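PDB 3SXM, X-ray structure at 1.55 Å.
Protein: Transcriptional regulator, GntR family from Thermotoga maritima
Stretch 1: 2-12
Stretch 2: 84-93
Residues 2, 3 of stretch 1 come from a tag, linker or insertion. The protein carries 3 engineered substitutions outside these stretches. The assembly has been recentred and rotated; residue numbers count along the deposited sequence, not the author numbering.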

# COMPACT_ATOMS: atom_id res chain seq x y z
N ALA A 2 9.32 -12.42 17.33
CA ALA A 2 9.22 -13.86 17.04
C ALA A 2 8.57 -14.06 15.68
O ALA A 2 7.93 -13.18 15.06
CB ALA A 2 8.40 -14.58 18.14
N MET A 3 8.78 -15.28 15.19
CA MET A 3 8.10 -15.67 14.00
C MET A 3 6.76 -16.27 14.47
O MET A 3 6.68 -17.45 14.82
CB MET A 3 8.94 -16.71 13.25
CG MET A 3 8.68 -16.73 11.76
SD MET A 3 6.94 -17.20 11.34
CE MET A 3 6.84 -18.90 11.87
N ASP A 4 5.76 -15.40 14.59
CA ASP A 4 4.49 -15.78 15.24
C ASP A 4 3.29 -15.34 14.40
O ASP A 4 3.45 -14.93 13.27
CB ASP A 4 4.41 -15.19 16.66
CG ASP A 4 4.54 -13.68 16.70
OD1 ASP A 4 4.49 -12.99 15.66
OD2 ASP A 4 4.70 -13.13 17.81
N GLU A 5 2.09 -15.51 14.92
CA GLU A 5 0.90 -15.16 14.20
C GLU A 5 0.90 -13.72 13.74
O GLU A 5 0.52 -13.43 12.62
CB GLU A 5 -0.31 -15.42 15.09
CG GLU A 5 -1.59 -15.02 14.42
CD GLU A 5 -2.81 -15.54 15.12
OE1 GLU A 5 -2.68 -16.39 16.02
OE2 GLU A 5 -3.91 -15.06 14.75
N LYS A 6 1.33 -12.83 14.62
CA LYS A 6 1.36 -11.42 14.29
C LYS A 6 2.28 -11.17 13.10
O LYS A 6 1.98 -10.41 12.17
CB LYS A 6 1.73 -10.57 15.50
CG LYS A 6 1.72 -9.07 15.16
CD LYS A 6 1.52 -8.14 16.34
CE LYS A 6 1.43 -6.66 15.86
NZ LYS A 6 0.63 -6.44 14.56
N PHE A 7 3.43 -11.82 13.11
CA PHE A 7 4.41 -11.69 12.02
C PHE A 7 3.78 -12.11 10.70
O PHE A 7 3.94 -11.46 9.67
CB PHE A 7 5.64 -12.52 12.36
CG PHE A 7 6.68 -12.55 11.31
CD1 PHE A 7 7.67 -11.60 11.28
CD2 PHE A 7 6.76 -13.59 10.43
CE1 PHE A 7 8.68 -11.63 10.36
CE2 PHE A 7 7.78 -13.62 9.46
CZ PHE A 7 8.75 -12.62 9.44
N ILE A 8 3.03 -13.19 10.72
CA ILE A 8 2.41 -13.74 9.53
C ILE A 8 1.32 -12.83 9.04
O ILE A 8 1.29 -12.47 7.87
CB ILE A 8 1.88 -15.17 9.86
CG1 ILE A 8 3.04 -16.12 10.06
CG2 ILE A 8 0.94 -15.67 8.70
CD1 ILE A 8 2.69 -17.37 10.89
N ARG A 9 0.44 -12.38 9.92
CA ARG A 9 -0.68 -11.52 9.57
C ARG A 9 -0.18 -10.19 9.03
O ARG A 9 -0.75 -9.64 8.05
CB ARG A 9 -1.60 -11.32 10.76
CG ARG A 9 -2.39 -12.59 11.17
CD ARG A 9 -3.58 -12.18 12.04
NE ARG A 9 -4.31 -13.32 12.60
CZ ARG A 9 -5.19 -14.08 11.96
NH1 ARG A 9 -5.47 -13.88 10.68
NH2 ARG A 9 -5.78 -15.07 12.62
N GLU A 10 0.89 -9.69 9.61
CA GLU A 10 1.45 -8.41 9.17
C GLU A 10 1.95 -8.55 7.76
O GLU A 10 1.84 -7.61 6.95
CB GLU A 10 2.59 -7.89 10.04
CG GLU A 10 2.17 -7.31 11.36
CD GLU A 10 3.35 -6.85 12.20
OE1 GLU A 10 4.50 -7.17 11.82
OE2 GLU A 10 3.12 -6.24 13.25
N THR A 11 2.56 -9.67 7.45
CA THR A 11 3.12 -9.93 6.12
C THR A 11 2.01 -9.96 5.07
O THR A 11 2.10 -9.31 4.04
CB THR A 11 3.92 -11.28 6.14
OG1 THR A 11 4.93 -11.26 7.13
CG2 THR A 11 4.59 -11.47 4.82
N ILE A 12 0.97 -10.73 5.32
CA ILE A 12 -0.13 -10.85 4.40
C ILE A 12 -0.83 -9.50 4.22
O ILE A 12 -1.16 -9.12 3.10
CB ILE A 12 -1.09 -11.91 4.87
CG1 ILE A 12 -0.42 -13.31 4.86
CG2 ILE A 12 -2.36 -11.87 4.03
CD1 ILE A 12 -0.08 -13.84 3.49
N ASP A 84 12.07 -11.55 1.05
CA ASP A 84 12.56 -12.70 1.84
C ASP A 84 11.57 -13.01 2.93
O ASP A 84 11.36 -14.20 3.26
CB ASP A 84 13.95 -12.47 2.37
CG ASP A 84 15.01 -12.68 1.32
OD1 ASP A 84 14.70 -13.26 0.26
OD2 ASP A 84 16.17 -12.25 1.56
N ARG A 85 10.97 -12.01 3.53
CA ARG A 85 9.94 -12.23 4.55
C ARG A 85 8.67 -12.86 3.96
O ARG A 85 8.10 -13.83 4.50
CB ARG A 85 9.63 -10.88 5.25
CG ARG A 85 8.46 -10.94 6.19
CD ARG A 85 8.48 -9.79 7.15
NE ARG A 85 7.25 -9.77 7.92
CZ ARG A 85 7.04 -9.01 8.99
NH1 ARG A 85 8.00 -8.14 9.41
NH2 ARG A 85 5.89 -9.10 9.65
N ILE A 86 8.21 -12.35 2.82
CA ILE A 86 7.11 -12.94 2.08
C ILE A 86 7.40 -14.43 1.81
O ILE A 86 6.51 -15.28 1.99
CB ILE A 86 6.85 -12.18 0.75
CG1 ILE A 86 6.31 -10.78 1.05
CG2 ILE A 86 5.94 -12.99 -0.15
CD1 ILE A 86 6.08 -9.91 -0.16
N ASP A 87 8.63 -14.72 1.38
CA ASP A 87 9.03 -16.05 0.95
C ASP A 87 9.08 -16.96 2.17
O ASP A 87 8.71 -18.13 2.08
CB ASP A 87 10.39 -15.99 0.26
CG ASP A 87 10.67 -17.12 -0.71
OD1 ASP A 87 9.78 -17.92 -1.01
OD2 ASP A 87 11.81 -17.15 -1.21
N LEU A 88 9.56 -16.47 3.32
CA LEU A 88 9.56 -17.26 4.56
C LEU A 88 8.13 -17.68 4.85
O LEU A 88 7.84 -18.88 5.12
CB LEU A 88 10.16 -16.43 5.70
CG LEU A 88 10.23 -17.00 7.09
CD1 LEU A 88 11.05 -16.15 7.97
CD2 LEU A 88 8.94 -17.31 7.80
N VAL A 89 7.21 -16.70 4.84
CA VAL A 89 5.82 -16.99 5.14
C VAL A 89 5.22 -17.99 4.16
O VAL A 89 4.49 -18.94 4.57
CB VAL A 89 4.96 -15.68 5.30
CG1 VAL A 89 3.51 -16.02 5.39
CG2 VAL A 89 5.46 -14.95 6.49
N ARG A 90 5.56 -17.91 2.89
CA ARG A 90 5.07 -18.84 1.90
C ARG A 90 5.46 -20.25 2.25
O ARG A 90 4.73 -21.15 2.05
CB ARG A 90 5.66 -18.62 0.48
CG ARG A 90 5.46 -17.41 -0.24
CD ARG A 90 5.76 -17.64 -1.79
NE ARG A 90 7.15 -17.97 -2.15
CZ ARG A 90 7.56 -18.27 -3.38
NH1 ARG A 90 6.70 -18.31 -4.35
NH2 ARG A 90 8.83 -18.52 -3.63
N HIS A 91 6.68 -20.40 2.68
CA HIS A 91 7.22 -21.73 2.95
C HIS A 91 6.74 -22.37 4.26
O HIS A 91 7.04 -23.54 4.57
CB HIS A 91 8.75 -21.69 2.90
CG HIS A 91 9.32 -21.68 1.53
ND1 HIS A 91 9.48 -20.54 0.76
CD2 HIS A 91 9.76 -22.71 0.76
CE1 HIS A 91 9.98 -20.88 -0.42
NE2 HIS A 91 10.18 -22.18 -0.43
N LEU A 92 5.92 -21.66 5.02
CA LEU A 92 5.43 -22.18 6.29
C LEU A 92 4.41 -23.21 6.09
O LEU A 92 4.24 -24.07 6.96
CB LEU A 92 4.81 -21.08 7.17
CG LEU A 92 5.83 -20.09 7.71
CD1 LEU A 92 5.08 -18.94 8.46
CD2 LEU A 92 6.89 -20.74 8.61
N ASN A 93 3.70 -23.19 4.99
CA ASN A 93 2.61 -24.12 4.76
C ASN A 93 2.48 -24.40 3.29
O ASN A 93 2.37 -23.53 2.54
CB ASN A 93 1.32 -23.54 5.30
CG ASN A 93 0.16 -24.51 5.24
OD1 ASN A 93 -0.87 -24.21 4.68
ND2 ASN A 93 0.31 -25.64 5.82
O HOH W 1 7.28 -6.57 11.70

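Arg-85 organises this contact. Its extended side chain reaches the helix of stretch 1, where NE donates to Thr-11 OG1 at 2.9 Å, a nearly straight bond, and NH2 donates both to the backbone Phe-7 O at 3.1 Å and to Glu-10 OE1 at 3.2 Å, the latter within a salt bridge. A water reinforces that pair, donating to Glu-10 OE1 and accepting from Arg-85 NH1. Thr-11 OG1 itself donates to Phe-7 O (2.7 Å), so its hydroxyl relays between the arginine and a carbonyl that also serves the helix backbone. Lys-6 NZ, 2.8 Å from Glu-10 OE2, holds the other carboxylate oxygen in a second salt bridge.

With its edge spent on hydrogen bonds, the guanidinium of Arg-85 lays one face flat on the Phe-7 ring, centres 3.9 Å apart and planes at 15°.

Beyond this the contact turns apolar. The helices cross at 118°, their axes 10.0 Å apart at closest approach, with CA atoms nearest at Ile-8–Val-89 and Thr-11–Ile-86. Val-89 points toward stretch 1, its CG2 lying 4.0 Å from Phe-7 CE2 and its CG1 4.2 Å from Ile-8 CG2. Farther along, Ile-8 CD1 meets Leu-92 CD1 at 3.8 Å, and the tag residue Met-3 brings CE within 3.7 Å of Leu-92 CD2.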